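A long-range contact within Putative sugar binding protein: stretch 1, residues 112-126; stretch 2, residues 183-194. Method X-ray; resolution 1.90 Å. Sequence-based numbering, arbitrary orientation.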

ATOM      1  N   LYS A 112      25.946   3.580   5.848  1.00  9.84           N
ATOM      2  CA  LYS A 112      25.292   3.442   7.156  1.00 11.27           C
ATOM      3  C   LYS A 112      24.059   4.334   7.250  1.00 11.07           C
ATOM      4  O   LYS A 112      23.031   3.899   7.762  1.00 12.53           O
ATOM      5  CB  LYS A 112      26.270   3.715   8.300  1.00  9.88           C
ATOM      6  CG  LYS A 112      25.659   3.857   9.701  1.00 11.71           C
ATOM      7  CD  LYS A 112      25.536   5.329  10.064  1.00 19.56           C
ATOM      8  CE  LYS A 112      24.655   5.580  11.240  1.00 27.48           C
ATOM      9  NZ  LYS A 112      24.874   6.979  11.748  1.00 32.22           N
ATOM     10  N   ASN A 113      24.144   5.579   6.781  1.00  9.93           N
ATOM     11  CA  ASN A 113      22.963   6.423   6.813  1.00 11.55           C
ATOM     12  C   ASN A 113      21.789   5.811   6.051  1.00 11.37           C
ATOM     13  O   ASN A 113      20.645   5.867   6.515  1.00 13.07           O
ATOM     14  CB  ASN A 113      23.268   7.850   6.352  1.00 14.56           C
ATOM     15  CG  ASN A 113      23.990   8.639   7.434  1.00 14.33           C
ATOM     16  OD1 ASN A 113      23.903   8.301   8.620  1.00 23.39           O
ATOM     17  ND2 ASN A 113      24.739   9.644   7.034  1.00 20.26           N
ATOM     18  N   ASP A 114      22.060   5.202   4.908  1.00  8.59           N
ATOM     19  CA  ASP A 114      20.980   4.589   4.121  1.00  8.50           C
ATOM     20  C   ASP A 114      20.362   3.375   4.827  1.00 10.64           C
ATOM     21  O   ASP A 114      19.138   3.204   4.834  1.00 10.99           O
ATOM     22  CB  ASP A 114      21.493   4.165   2.755  1.00  8.42           C
ATOM     23  CG  ASP A 114      20.429   3.504   1.929  1.00 10.54           C
ATOM     24  OD1 ASP A 114      19.562   4.224   1.381  1.00  9.11           O
ATOM     25  OD2 ASP A 114      20.466   2.263   1.843  1.00 13.24           O
ATOM     26  N   LEU A 115      21.210   2.537   5.434  1.00 10.58           N
ATOM     27  CA  LEU A 115      20.716   1.394   6.197  1.00 11.59           C
ATOM     28  C   LEU A 115      19.791   1.891   7.318  1.00 13.96           C
ATOM     29  O   LEU A 115      18.715   1.346   7.533  1.00  9.70           O
ATOM     30  CB  LEU A 115      21.867   0.583   6.776  1.00 12.28           C
ATOM     31  CG  LEU A 115      22.855  -0.182   5.877  1.00 10.40           C
ATOM     32  CD1 LEU A 115      23.793  -0.987   6.755  1.00 15.09           C
ATOM     33  CD2 LEU A 115      22.109  -1.083   4.921  1.00 17.49           C
ATOM     34  N   LYS A 116      20.235   2.904   8.063  1.00 13.60           N
ATOM     35  CA  LYS A 116      19.391   3.464   9.111  1.00 13.33           C
ATOM     36  C   LYS A 116      18.101   4.031   8.521  1.00 10.11           C
ATOM     37  O   LYS A 116      17.026   3.861   9.089  1.00  8.36           O
ATOM     38  CB  LYS A 116      20.167   4.543   9.878  1.00 14.26           C
ATOM     39  CG  LYS A 116      19.394   5.293  10.975  1.00 13.66           C
ATOM     40  CD  LYS A 116      20.307   6.381  11.651  1.00 15.54           C
ATOM     41  CE  LYS A 116      19.492   7.270  12.595  1.00 10.73           C
ATOM     42  NZ  LYS A 116      20.323   8.244  13.343  1.00 16.78           N
ATOM     43  N   GLY A 117      18.211   4.736   7.398  1.00  9.34           N
ATOM     44  CA  GLY A 117      17.025   5.243   6.698  1.00  9.39           C
ATOM     45  C   GLY A 117      16.053   4.169   6.268  1.00  9.63           C
ATOM     46  O   GLY A 117      14.830   4.327   6.338  1.00 10.11           O
ATOM     47  N   GLN A 118      16.580   3.052   5.798  1.00 10.85           N
ATOM     48  CA  GLN A 118      15.698   1.935   5.428  1.00 10.62           C
ATOM     49  C   GLN A 118      14.875   1.445   6.633  1.00  7.94           C
ATOM     50  O   GLN A 118      13.667   1.274   6.533  1.00  9.93           O
ATOM     51  CB  GLN A 118      16.497   0.792   4.789  1.00  8.04           C
ATOM     52  CG  GLN A 118      17.104   1.125   3.427  1.00 11.53           C
ATOM     53  CD  GLN A 118      17.786  -0.099   2.837  1.00 11.56           C
ATOM     54  OE1 GLN A 118      17.236  -1.184   2.900  1.00  9.09           O
ATOM     55  NE2 GLN A 118      18.963   0.076   2.265  1.00 10.06           N
ATOM     56  N   ALA A 119      15.534   1.293   7.772  1.00 11.10           N
ATOM     57  CA  ALA A 119      14.888   0.855   9.015  1.00  8.14           C
ATOM     58  C   ALA A 119      13.806   1.827   9.490  1.00  8.73           C
ATOM     59  O   ALA A 119      12.715   1.402   9.901  1.00  9.20           O
ATOM     60  CB  ALA A 119      15.924   0.660  10.097  1.00  8.52           C
ATOM     61  N   LEU A 120      14.104   3.127   9.418  1.00  8.78           N
ATOM     62  CA  LEU A 120      13.148   4.181   9.743  1.00  8.51           C
ATOM     63  C   LEU A 120      11.933   4.182   8.791  1.00  9.66           C
ATOM     64  O   LEU A 120      10.808   4.233   9.252  1.00  8.58           O
ATOM     65  CB  LEU A 120      13.822   5.557   9.711  1.00  6.89           C
ATOM     66  CG  LEU A 120      14.685   5.855  10.943  1.00  7.71           C
ATOM     67  CD1 LEU A 120      15.616   7.032  10.714  1.00 13.55           C
ATOM     68  CD2 LEU A 120      13.758   6.103  12.149  1.00 10.61           C
ATOM     69  N   ALA A 121      12.172   4.137   7.478  1.00  8.51           N
ATOM     70  CA  ALA A 121      11.081   4.100   6.516  1.00 10.31           C
ATOM     71  C   ALA A 121      10.166   2.895   6.698  1.00 10.08           C
ATOM     72  O   ALA A 121       8.945   3.022   6.703  1.00 11.02           O
ATOM     73  CB  ALA A 121      11.638   4.177   5.073  1.00 11.19           C
ATOM     74  N   ILE A 122      10.764   1.727   6.901  1.00  9.10           N
ATOM     75  CA  ILE A 122      10.055   0.500   7.125  1.00 10.60           C
ATOM     76  C   ILE A 122       9.242   0.566   8.416  1.00 12.46           C
ATOM     77  O   ILE A 122       8.102   0.206   8.408  1.00  9.67           O
ATOM     78  CB  ILE A 122      11.002  -0.720   7.098  1.00 10.80           C
ATOM     79  CG1 ILE A 122      11.493  -0.923   5.662  1.00 10.94           C
ATOM     80  CG2 ILE A 122      10.303  -2.017   7.505  1.00  7.92           C
ATOM     81  CD1 ILE A 122      12.706  -1.863   5.507  1.00 10.13           C
ATOM     82  N   ARG A 123       9.809   1.078   9.505  1.00 11.49           N
ATOM     83  CA  ARG A 123       9.043   1.210  10.743  1.00  8.85           C
ATOM     84  C   ARG A 123       7.836   2.128  10.563  1.00 10.39           C
ATOM     85  O   ARG A 123       6.774   1.845  11.100  1.00  9.24           O
ATOM     86  CB  ARG A 123       9.904   1.686  11.918  1.00  8.07           C
ATOM     87  CG  ARG A 123       9.183   1.581  13.274  1.00  7.41           C
ATOM     88  CD  ARG A 123      10.173   1.771  14.419  1.00 13.27           C
ATOM     89  NE  ARG A 123      10.668   3.146  14.477  1.00  8.88           N
ATOM     90  CZ  ARG A 123      11.582   3.609  15.334  1.00  6.72           C
ATOM     91  NH1 ARG A 123      12.131   2.804  16.244  1.00  8.01           N
ATOM     92  NH2 ARG A 123      11.924   4.897  15.288  1.00  9.08           N
ATOM     93  N   GLY A 124       8.023   3.241   9.840  1.00 11.63           N
ATOM     94  CA  GLY A 124       6.930   4.164   9.541  1.00 12.37           C
ATOM     95  C   GLY A 124       5.831   3.509   8.707  1.00 11.42           C
ATOM     96  O   GLY A 124       4.645   3.665   9.001  1.00 13.92           O
HETATM   97  N   MSE A 125       6.239   2.796   7.652  1.00 11.60           N
HETATM   98  CA  MSE A 125       5.326   2.029   6.827  1.00 10.44           C
HETATM   99  C   MSE A 125       4.549   1.035   7.647  1.00  9.82           C
HETATM  100  O   MSE A 125       3.317   0.920   7.514  1.00  9.41           O
HETATM  101  CB  MSE A 125       6.084   1.309   5.711  1.00  8.96           C
HETATM  102  CG  MSE A 125       5.198   0.519   4.791  1.00 11.75           C
HETATM  103 SE   MSE A 125       6.326  -0.522   3.573  0.75 11.66          SE
HETATM  104  CE  MSE A 125       7.395   0.932   2.819  1.00 16.33           C
ATOM    105  N   ALA A 126       5.259   0.273   8.459  1.00  9.24           N
ATOM    106  CA  ALA A 126       4.602  -0.819   9.199  1.00  9.10           C
ATOM    107  C   ALA A 126       3.615  -0.256  10.232  1.00 10.58           C
ATOM    108  O   ALA A 126       2.497  -0.785  10.385  1.00  8.52           O
ATOM    109  CB  ALA A 126       5.642  -1.736   9.862  1.00  9.59           C
ATOM    110  N   LEU A 183      18.046  10.517   5.171  1.00 14.19           N
ATOM    111  CA  LEU A 183      19.100   9.539   5.377  1.00 12.41           C
ATOM    112  C   LEU A 183      19.278   8.554   4.209  1.00 10.09           C
ATOM    113  O   LEU A 183      20.398   8.175   3.867  1.00 12.34           O
ATOM    114  CB  LEU A 183      18.824   8.784   6.677  1.00  9.75           C
ATOM    115  CG  LEU A 183      19.012   9.531   7.995  1.00 13.72           C
ATOM    116  CD1 LEU A 183      18.602   8.659   9.142  1.00 18.99           C
ATOM    117  CD2 LEU A 183      20.437  10.004   8.165  1.00 12.39           C
ATOM    118  N   LEU A 184      18.163   8.135   3.615  1.00 10.77           N
ATOM    119  CA  LEU A 184      18.158   7.195   2.519  1.00 10.62           C
ATOM    120  C   LEU A 184      18.856   7.720   1.285  1.00 10.88           C
ATOM    121  O   LEU A 184      18.766   8.906   0.937  1.00 15.99           O
ATOM    122  CB  LEU A 184      16.717   6.867   2.123  1.00  7.11           C
ATOM    123  CG  LEU A 184      15.914   5.948   3.018  1.00 12.52           C
ATOM    124  CD1 LEU A 184      14.417   6.199   2.832  1.00  3.14           C
ATOM    125  CD2 LEU A 184      16.291   4.513   2.713  1.00 10.58           C
ATOM    126  N   SER A 185      19.514   6.827   0.570  1.00 11.74           N
ATOM    127  CA  SER A 185      20.072   7.178  -0.747  1.00  8.85           C
ATOM    128  C   SER A 185      18.935   7.312  -1.765  1.00  5.99           C
ATOM    129  O   SER A 185      17.915   6.622  -1.625  1.00  8.04           O
ATOM    130  CB  SER A 185      20.997   6.072  -1.223  1.00  6.18           C
ATOM    131  OG  SER A 185      21.381   6.334  -2.557  1.00  9.70           O
ATOM    132  N   GLY A 186      19.107   8.202  -2.748  1.00  8.84           N
ATOM    133  CA  GLY A 186      18.257   8.269  -3.957  1.00 10.91           C
ATOM    134  C   GLY A 186      18.587   7.306  -5.101  1.00 13.12           C
ATOM    135  O   GLY A 186      17.904   7.284  -6.127  1.00 13.88           O
ATOM    136  N   ASP A 187      19.647   6.517  -4.947  1.00 13.61           N
ATOM    137  CA  ASP A 187      20.005   5.522  -5.954  1.00 13.40           C
ATOM    138  C   ASP A 187      18.934   4.442  -6.107  1.00 13.56           C
ATOM    139  O   ASP A 187      18.212   4.106  -5.156  1.00  9.71           O
ATOM    140  CB  ASP A 187      21.339   4.840  -5.615  1.00 14.47           C
ATOM    141  CG  ASP A 187      22.504   5.806  -5.610  1.00 14.51           C
ATOM    142  OD1 ASP A 187      22.323   6.972  -5.977  1.00 15.24           O
ATOM    143  OD2 ASP A 187      23.594   5.390  -5.250  1.00 12.15           O
ATOM    144  N   PHE A 188      18.817   3.933  -7.334  1.00 14.14           N
ATOM    145  CA  PHE A 188      18.048   2.703  -7.576  1.00 14.16           C
ATOM    146  C   PHE A 188      18.530   1.587  -6.640  1.00 13.94           C
ATOM    147  O   PHE A 188      19.726   1.410  -6.417  1.00 14.65           O
ATOM    148  CB  PHE A 188      18.187   2.278  -9.043  1.00 12.79           C
ATOM    149  CG  PHE A 188      17.368   1.090  -9.399  1.00  8.45           C
ATOM    150  CD1 PHE A 188      16.060   1.242  -9.777  1.00 15.79           C
ATOM    151  CD2 PHE A 188      17.912  -0.184  -9.340  1.00 19.63           C
ATOM    152  CE1 PHE A 188      15.300   0.156 -10.124  1.00 11.85           C
ATOM    153  CE2 PHE A 188      17.159  -1.299  -9.659  1.00 19.02           C
ATOM    154  CZ  PHE A 188      15.856  -1.145 -10.052  1.00 17.21           C
ATOM    155  N   ASN A 189      17.598   0.875  -6.039  1.00 14.41           N
ATOM    156  CA  ASN A 189      17.935  -0.139  -5.038  1.00 15.73           C
ATOM    157  C   ASN A 189      16.874  -1.212  -5.051  1.00 12.96           C
ATOM    158  O   ASN A 189      15.840  -1.124  -4.391  1.00 12.91           O
ATOM    159  CB  ASN A 189      18.096   0.474  -3.656  1.00 13.62           C
ATOM    160  CG  ASN A 189      18.902  -0.390  -2.718  1.00 15.00           C
ATOM    161  OD1 ASN A 189      19.358  -1.495  -3.072  1.00 17.78           O
ATOM    162  ND2 ASN A 189      19.062   0.092  -1.480  1.00 12.85           N
ATOM    163  N   LYS A 190      17.181  -2.232  -5.840  1.00 16.04           N
ATOM    164  CA  LYS A 190      16.227  -3.240  -6.281  1.00 17.15           C
ATOM    165  C   LYS A 190      15.688  -4.009  -5.109  1.00 13.72           C
ATOM    166  O   LYS A 190      16.458  -4.634  -4.366  1.00 13.27           O
ATOM    167  CB  LYS A 190      16.981  -4.227  -7.190  1.00 19.90           C
ATOM    168  CG  LYS A 190      16.187  -5.374  -7.712  1.00 21.76           C
ATOM    169  CD  LYS A 190      15.208  -4.920  -8.734  1.00 18.09           C
ATOM    170  CE  LYS A 190      14.572  -6.120  -9.419  1.00 14.29           C
ATOM    171  NZ  LYS A 190      13.677  -5.634 -10.502  1.00 21.09           N
ATOM    172  N   GLY A 191      14.373  -3.995  -4.936  1.00 14.12           N
ATOM    173  CA  GLY A 191      13.777  -4.732  -3.817  1.00 13.17           C
ATOM    174  C   GLY A 191      13.992  -4.077  -2.462  1.00 13.86           C
ATOM    175  O   GLY A 191      13.644  -4.669  -1.438  1.00 12.18           O
ATOM    176  N   LYS A 192      14.517  -2.845  -2.444  1.00 12.06           N
ATOM    177  CA  LYS A 192      14.716  -2.120  -1.169  1.00 13.78           C
ATOM    178  C   LYS A 192      14.076  -0.726  -1.207  1.00 12.36           C
ATOM    179  O   LYS A 192      13.855  -0.173  -2.283  1.00 13.68           O
ATOM    180  CB  LYS A 192      16.210  -2.039  -0.840  1.00 11.47           C
ATOM    181  CG  LYS A 192      16.841  -3.441  -0.672  1.00 17.23           C
ATOM    182  CD  LYS A 192      18.282  -3.386  -0.190  1.00 26.90           C
ATOM    183  CE  LYS A 192      18.892  -4.784  -0.152  1.00 28.41           C
ATOM    184  NZ  LYS A 192      17.857  -5.780   0.209  1.00 29.51           N
ATOM    185  N   VAL A 193      13.792  -0.160  -0.028  1.00 11.18           N
ATOM    186  CA  VAL A 193      13.271   1.222   0.055  1.00  7.61           C
ATOM    187  C   VAL A 193      14.355   2.224  -0.188  1.00 10.49           C
ATOM    188  O   VAL A 193      15.470   2.078   0.342  1.00 14.93           O
ATOM    189  CB  VAL A 193      12.608   1.482   1.424  1.00 10.15           C
ATOM    190  CG1 VAL A 193      12.147   2.916   1.535  1.00  5.76           C
ATOM    191  CG2 VAL A 193      11.484   0.525   1.564  1.00 11.94           C
ATOM    192  N   ASN A 194      14.054   3.219  -1.025  1.00 10.94           N
ATOM    193  CA  ASN A 194      14.975   4.359  -1.254  1.00 10.54           C
ATOM    194  C   ASN A 194      14.328   5.720  -0.961  1.00  8.85           C
ATOM    195  O   ASN A 194      13.187   5.781  -0.490  1.00  8.65           O
ATOM    196  CB  ASN A 194      15.691   4.284  -2.628  1.00 10.69           C
ATOM    197  CG  ASN A 194      14.841   4.724  -3.751  1.00 15.74           C
ATOM    198  OD1 ASN A 194      13.760   5.219  -3.528  1.00  9.19           O
ATOM    199  ND2 ASN A 194      15.345   4.587  -4.996  1.00 13.12           N
TER
HETATM  200  O   HOH W   1      18.049   2.753  -0.429  1.00  9.73           O
HETATM  201  O   HOH W   2      20.742  -1.480   0.570  1.00 24.38           O

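L183, V193 and, from the helix, D114 bury the most surface in this contact. The first two insert apolar side chains against the helix 112-126; D114 holds the loop backbone.

L183 covers the most. Its CA-to-CB bond points toward the helix, and its side chain is a knob in a hole formed by N113, K116, G117 and L120. Apolar contact comes from L120, whose CD1 lies 3.7 Å from CD1 of L183, while the aliphatic part of K116 serves as hole wall, with CD of K116 3.8 Å from CD1 of L183. G117 also lines the hole. CA of G117 lies 4.0 Å from CB of L183, and an ideal CB on G117 would point toward the loop, clashing with N of L184 at 2.9 Å and standing only 3.3 Å from CB of L183. A side chain at G117 would collide with the loop, so the close packing at this point relies on its absence.

V193 points toward the helix farther along, and small and long side chains meet it there. CG1 of V193 lies 3.8 Å from CB of A121; CG2 of V193 lies 4.3 Å from CG1 of I122 and 4.3 Å from CE of the selenomethionine M125.

L184 plays a supporting part. Its CA-to-CB bond points away overall, yet the end of the side chain comes back to the helix, with CD2 of L184 3.4 Å from N of Q118 and CD1 of L184 4.1 Å from CB of A121. A121 touches both L184 and V193, so one methyl joins the two apolar patches.

The polar anchor is D114, buried but well supplied with donors. OD1 of D114 accepts the one direct hydrogen bond across the contact, from N of S185, at 2.7 Å and a nearly straight 169°. OD2 of D114 accepts from NE2 of Q118, one helical turn on, at 2.7 Å, which ties the carboxylate to its own helix. With chi1 at t, the carboxylate comes nearer the loop although the CA-to-CB bond of D114 points sideways.

Water extends this network. Water 1 lies 2.8 Å from OD1 of D114, 3.0 Å from ND2 of N189 and 2.8 Å from O of V193; the O of water 2 accepts from NE2 of Q118 at 2.9 Å and from ND2 of N189 at 3.1 Å. N189 makes its hydrogen bonds toward the helix through water, though it also touches Q118 directly.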